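Local coordinates for protein similar to yteR (Bacilus subtilis) (Clostridium acetobutylicum, PDB 4WU0) that is a family GH105 glycoside hydrolase that probably cleaves unsaturated rhamnogalacturonan fragments derived from pectin, at residues Y175-E180 against A320-K325; I311-I316 against K346-F351. One frame throughout, in Å; residues are numbered along the deposited sequence.

Interaction 1. Residues Y175-E180 against A320-K325; sequences YHAYDE and AGLGGK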
loop_
_atom_site.group_PDB
_atom_site.type_symbol
_atom_site.label_atom_id
_atom_site.label_comp_id
_atom_site.label_asym_id
_atom_site.label_seq_id
_atom_site.Cartn_x
_atom_site.Cartn_y
_atom_site.Cartn_z
ATOM N N TYR A 175 -0.967 -4.230 14.622
ATOM C CA TYR A 175 -2.307 -4.705 14.340
ATOM C C TYR A 175 -2.928 -3.913 13.200
ATOM O O TYR A 175 -2.566 -2.772 12.943
ATOM C CB TYR A 175 -3.184 -4.588 15.582
ATOM C CG TYR A 175 -2.734 -5.441 16.726
ATOM C CD1 TYR A 175 -3.140 -6.756 16.834
ATOM C CD2 TYR A 175 -1.894 -4.932 17.703
ATOM C CE1 TYR A 175 -2.717 -7.548 17.895
ATOM C CE2 TYR A 175 -1.466 -5.721 18.748
ATOM C CZ TYR A 175 -1.882 -7.021 18.832
ATOM O OH TYR A 175 -1.468 -7.803 19.882
ATOM N N HIS A 176 -3.906 -4.523 12.545
ATOM C CA HIS A 176 -4.564 -3.950 11.378
ATOM C C HIS A 176 -5.195 -2.571 11.686
ATOM O O HIS A 176 -5.019 -1.617 10.934
ATOM C CB HIS A 176 -5.624 -4.943 10.920
ATOM C CG HIS A 176 -6.343 -4.579 9.657
ATOM N ND1 HIS A 176 -7.296 -5.406 9.102
ATOM C CD2 HIS A 176 -6.272 -3.496 8.850
ATOM C CE1 HIS A 176 -7.783 -4.845 8.013
ATOM N NE2 HIS A 176 -7.166 -3.697 7.825
ATOM N N ALA A 177 -5.894 -2.466 12.813
ATOM C CA ALA A 177 -6.640 -1.254 13.124
ATOM C C ALA A 177 -6.756 -0.983 14.615
ATOM O O ALA A 177 -6.565 -1.876 15.461
ATOM C CB ALA A 177 -8.039 -1.334 12.519
ATOM N N TYR A 178 -7.134 0.263 14.898
ATOM C CA TYR A 178 -7.211 0.838 16.234
ATOM C C TYR A 178 -8.447 1.732 16.279
ATOM O O TYR A 178 -8.647 2.534 15.372
ATOM C CB TYR A 178 -5.953 1.680 16.477
ATOM C CG TYR A 178 -5.965 2.583 17.678
ATOM C CD1 TYR A 178 -6.054 2.074 18.963
ATOM C CD2 TYR A 178 -5.853 3.960 17.526
ATOM C CE1 TYR A 178 -6.052 2.915 20.071
ATOM C CE2 TYR A 178 -5.839 4.804 18.627
ATOM C CZ TYR A 178 -5.932 4.275 19.892
ATOM O OH TYR A 178 -5.916 5.128 20.982
ATOM N N ASP A 179 -9.271 1.584 17.316
ATOM C CA ASP A 179 -10.402 2.468 17.560
ATOM C C ASP A 179 -10.125 3.254 18.841
ATOM O O ASP A 179 -10.223 2.727 19.942
ATOM C CB ASP A 179 -11.696 1.679 17.739
ATOM C CG ASP A 179 -12.905 2.573 17.907
ATOM O OD1 ASP A 179 -12.747 3.806 17.953
ATOM O OD2 ASP A 179 -14.021 2.045 18.011
ATOM N N GLU A 180 -9.783 4.519 18.684
ATOM C CA GLU A 180 -9.450 5.380 19.814
ATOM C C GLU A 180 -10.596 5.460 20.822
ATOM O O GLU A 180 -10.374 5.643 22.020
ATOM C CB GLU A 180 -9.130 6.765 19.255
ATOM C CG GLU A 180 -8.940 7.852 20.227
ATOM C CD GLU A 180 -8.365 9.053 19.538
ATOM O OE1 GLU A 180 -9.147 9.926 19.078
ATOM O OE2 GLU A 180 -7.126 9.081 19.422
ATOM N N ALA A 320 -10.280 -7.177 2.876
ATOM C CA ALA A 320 -10.512 -7.370 4.303
ATOM C C ALA A 320 -10.674 -5.999 4.935
ATOM O O ALA A 320 -10.138 -4.999 4.434
ATOM C CB ALA A 320 -9.381 -8.100 4.961
ATOM N N GLY A 321 -11.424 -5.967 6.027
ATOM C CA GLY A 321 -11.618 -4.765 6.801
ATOM C C GLY A 321 -12.303 -5.094 8.110
ATOM O O GLY A 321 -12.520 -6.261 8.425
ATOM N N LEU A 322 -12.632 -4.061 8.886
ATOM C CA LEU A 322 -13.223 -4.229 10.193
ATOM C C LEU A 322 -14.565 -3.502 10.249
ATOM O O LEU A 322 -14.767 -2.484 9.580
ATOM C CB LEU A 322 -12.259 -3.711 11.270
ATOM C CG LEU A 322 -11.021 -4.619 11.271
ATOM C CD1 LEU A 322 -9.804 -3.948 11.807
ATOM C CD2 LEU A 322 -11.323 -5.881 12.062
ATOM N N GLY A 323 -15.468 -4.025 11.060
ATOM C CA GLY A 323 -16.769 -3.408 11.254
ATOM C C GLY A 323 -17.527 -3.292 9.951
ATOM O O GLY A 323 -17.503 -4.203 9.131
ATOM N N GLY A 324 -18.204 -2.163 9.753
ATOM C CA GLY A 324 -19.002 -1.952 8.559
ATOM C C GLY A 324 -20.325 -2.703 8.609
ATOM O O GLY A 324 -20.712 -3.226 9.652
ATOM N N LYS A 325 -21.004 -2.768 7.466
ATOM C CA LYS A 325 -22.358 -3.304 7.416
ATOM C C LYS A 325 -22.393 -4.777 7.827
ATOM O O LYS A 325 -23.379 -5.231 8.415
ATOM C CB LYS A 325 -22.967 -3.120 6.018
ATOM C CG LYS A 325 -22.348 -3.991 4.926
ATOM C CD LYS A 325 -23.204 -3.992 3.660
ATOM C CE LYS A 325 -22.756 -5.070 2.670
ATOM N NZ LYS A 325 -23.783 -5.294 1.610
HETATM O O HOH W 1 -8.464 -2.967 5.403
#
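Leu322 CD1 carries most of this small contact, in which an irregular loop, 320-325, lies beside the start of strand 177-179. The backbones stay well apart, 7.8 Å between Ala177 CA and Leu322 CA, and no hydrogen bond joins them directly, so side chains and one water fill the gap. Leu322 has CG anti to its carbonyl carbon (chi1 -66°), which sends CD1 into the corner between Ala177 and His176. There the packing is tight: Ala177 CB and Leu322 CD1 are 3.2 Å apart, closer than usual for two carbons. The same methyl sits over one face of the imidazole, shifted toward its rim, in a CH-pi contact of 4.2 Å from Leu322 CD1 to the centroid of the His176 ring. His176, with CG anti to its backbone N (chi1 -175°), reaches out toward the loop while Leu322 extends the other way, alongside it, toward the strand. Beyond the methyl the fit loosens, and the nearest approach of His176 CE1 to Gly321 CA is 4.0 Å. At the far edge of the ring a water takes over. Lying in the ring plane, it is 2.8 Å from His176 NE2 and donates a hydrogen bond to Ala320 O, also at 2.8 Å. The other ring nitrogen, ND1, is bonded to Tyr335 OH, so hydrogen bonds at both nitrogens fix the rotation of the imidazole, while its ring also meets that of Trp198. Strand 177-179 pairs antiparallel with strand 126-128, where Ala177 touches Trp128. Loop 320-325 leads from strand 311-317 to helix 332-337, which meets it through Tyr335 at Leu322 and through Tyr334, whose hydroxyl bonds Gly321 N.

Interaction 2. Residues I311-I316 against K346-F351; sequences INLNKI and KGLGPF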
loop_
_atom_site.group_PDB
_atom_site.type_symbol
_atom_site.label_atom_id
_atom_site.label_comp_id
_atom_site.label_asym_id
_atom_site.label_seq_id
_atom_site.Cartn_x
_atom_site.Cartn_y
_atom_site.Cartn_z
ATOM N N ILE A 311 1.392 -14.360 -17.653
ATOM C CA ILE A 311 1.417 -14.874 -16.282
ATOM C C ILE A 311 0.229 -14.410 -15.455
ATOM O O ILE A 311 -0.290 -13.299 -15.643
ATOM C CB ILE A 311 2.725 -14.507 -15.526
ATOM C CG1 ILE A 311 2.975 -12.997 -15.574
ATOM C CG2 ILE A 311 3.903 -15.317 -16.101
ATOM C CD1 ILE A 311 4.219 -12.557 -14.866
ATOM N N ASN A 312 -0.188 -15.281 -14.541
ATOM C CA ASN A 312 -1.151 -14.959 -13.491
ATOM C C ASN A 312 -0.468 -14.800 -12.159
ATOM O O ASN A 312 0.493 -15.490 -11.855
ATOM C CB ASN A 312 -2.167 -16.091 -13.299
ATOM C CG ASN A 312 -3.107 -16.254 -14.454
ATOM O OD1 ASN A 312 -3.278 -15.363 -15.296
ATOM N ND2 ASN A 312 -3.741 -17.418 -14.502
ATOM N N LEU A 313 -0.962 -13.867 -11.362
ATOM C CA LEU A 313 -0.578 -13.780 -9.961
ATOM C C LEU A 313 -1.716 -14.344 -9.118
ATOM O O LEU A 313 -2.830 -13.863 -9.169
ATOM C CB LEU A 313 -0.300 -12.338 -9.555
ATOM C CG LEU A 313 0.165 -12.111 -8.111
ATOM C CD1 LEU A 313 1.528 -12.682 -7.859
ATOM C CD2 LEU A 313 0.159 -10.620 -7.782
ATOM N N ASN A 314 -1.409 -15.374 -8.343
ATOM C CA ASN A 314 -2.409 -16.079 -7.560
ATOM C C ASN A 314 -2.306 -15.782 -6.067
ATOM O O ASN A 314 -1.302 -15.254 -5.606
ATOM C CB ASN A 314 -2.183 -17.584 -7.759
ATOM C CG ASN A 314 -2.306 -18.028 -9.217
ATOM O OD1 ASN A 314 -1.340 -18.494 -9.842
ATOM N ND2 ASN A 314 -3.497 -17.962 -9.727
ATOM N N LYS A 315 -3.337 -16.191 -5.332
ATOM C CA LYS A 315 -3.368 -16.228 -3.869
ATOM C C LYS A 315 -3.399 -14.852 -3.233
ATOM O O LYS A 315 -2.720 -14.591 -2.225
ATOM C CB LYS A 315 -2.213 -17.052 -3.301
ATOM C CG LYS A 315 -1.950 -18.389 -4.013
ATOM C CD LYS A 315 -3.185 -19.301 -4.021
ATOM C CE LYS A 315 -2.853 -20.621 -4.709
ATOM N NZ LYS A 315 -4.002 -21.567 -4.707
ATOM N N ILE A 316 -4.262 -14.005 -3.776
ATOM C CA ILE A 316 -4.400 -12.643 -3.276
ATOM C C ILE A 316 -5.687 -12.519 -2.463
ATOM O O ILE A 316 -6.754 -12.875 -2.919
ATOM C CB ILE A 316 -4.442 -11.644 -4.440
ATOM C CG1 ILE A 316 -3.207 -11.787 -5.343
ATOM C CG2 ILE A 316 -4.615 -10.241 -3.914
ATOM C CD1 ILE A 316 -3.442 -11.231 -6.718
ATOM N N LYS A 346 -4.799 -5.273 -6.059
ATOM C CA LYS A 346 -4.171 -5.105 -4.754
ATOM C C LYS A 346 -2.895 -5.954 -4.626
ATOM O O LYS A 346 -1.991 -5.601 -3.871
ATOM C CB LYS A 346 -5.145 -5.450 -3.639
ATOM C CG LYS A 346 -6.322 -4.498 -3.511
ATOM C CD LYS A 346 -7.336 -5.013 -2.502
ATOM C CE LYS A 346 -8.736 -4.485 -2.761
ATOM N NZ LYS A 346 -9.423 -5.286 -3.775
ATOM N N GLY A 347 -2.810 -7.040 -5.393
ATOM C CA GLY A 347 -1.586 -7.830 -5.482
ATOM C C GLY A 347 -0.704 -7.480 -6.677
ATOM O O GLY A 347 0.520 -7.482 -6.576
ATOM N N LEU A 348 -1.333 -7.188 -7.818
ATOM C CA LEU A 348 -0.579 -6.927 -9.042
ATOM C C LEU A 348 0.345 -5.731 -8.900
ATOM O O LEU A 348 1.486 -5.759 -9.337
ATOM C CB LEU A 348 -1.522 -6.696 -10.232
ATOM C CG LEU A 348 -2.356 -7.887 -10.672
ATOM C CD1 LEU A 348 -3.495 -7.459 -11.587
ATOM C CD2 LEU A 348 -1.512 -8.906 -11.374
ATOM N N GLY A 349 -0.161 -4.649 -8.348
ATOM C CA GLY A 349 0.655 -3.453 -8.194
ATOM C C GLY A 349 1.909 -3.691 -7.382
ATOM O O GLY A 349 3.011 -3.379 -7.824
ATOM N N PRO A 350 1.753 -4.228 -6.162
ATOM C CA PRO A 350 2.937 -4.515 -5.348
ATOM C C PRO A 350 3.881 -5.498 -6.014
ATOM O O PRO A 350 5.092 -5.366 -5.869
ATOM C CB PRO A 350 2.332 -5.100 -4.061
ATOM C CG PRO A 350 1.009 -4.398 -3.961
ATOM C CD PRO A 350 0.507 -4.300 -5.367
ATOM N N PHE A 351 3.352 -6.473 -6.741
ATOM C CA PHE A 351 4.234 -7.401 -7.456
ATOM C C PHE A 351 5.049 -6.684 -8.544
ATOM O O PHE A 351 6.251 -6.910 -8.693
ATOM C CB PHE A 351 3.478 -8.591 -8.047
ATOM C CG PHE A 351 4.389 -9.540 -8.764
ATOM C CD1 PHE A 351 5.140 -10.443 -8.055
ATOM C CD2 PHE A 351 4.567 -9.459 -10.136
ATOM C CE1 PHE A 351 6.048 -11.292 -8.712
ATOM C CE2 PHE A 351 5.446 -10.312 -10.784
ATOM C CZ PHE A 351 6.191 -11.228 -10.050
#
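Strand 311-313 runs obliquely across the early turns of helix 345-360, the two short axes 9.6 Å apart at closest approach and 113° between their directions, with no hydrogen bond from one to the other. Apolar side chains fill the interval, Leu313 at their middle. With CG anti to the backbone N (chi1 -178°), Leu313 sends CD2 onto the helix backbone, where it rests 3.4 Å from Gly347 O. That oxygen also accepts the helical hydrogen bond from Phe351 N, so the methyl lies against a carbonyl already engaged in the turn. On the next turn the same Leu313 CD2 meets Phe351 CB at 3.9 Å, and nearer the backbone Leu313 CB touches Leu348 CD2 at 4.1 Å. Ile316 comes in beside Leu313 and lies over the bare glycine, its CG2 4.0 Å from Gly347 N and its CD1 4.1 Å from Gly347 CA. Having no side chain, Gly347 leaves room for both residues to approach the helix closely. All five touching residues are buried. Strand 311-317 is the middle one of an antiparallel three-stranded sheet, between 303-305 and 340-341. Helix 4-14 packs on Ile311, Leu348 and Phe351 through Met8, and helix 288-302 meets Leu313 through Phe302 and Phe351 through Tyr295 and Ile299.

How the interactions relate
The two interactions interleave along the chain in the order 175-180, 311-316, 320-325, 346-351. Only three residues separate 311-316 from 320-325, so the chain leaving the middle strand of the three-stranded sheet enters the loop of interaction 1, then passes through helix 332-337 and strand 340-341 to reach helix 345-360 of interaction 2. Their centres lie about 24 Å apart, and apart from that short chain link they share no contact. Interaction 2 sets the small sheet against the last helix, 345-360, of this largely helical fold, consistent with the (alpha/alpha)6 barrel of the family, whereas interaction 1 joins the outgoing loop to the two-stranded sheet formed by 126-128 and 177-179.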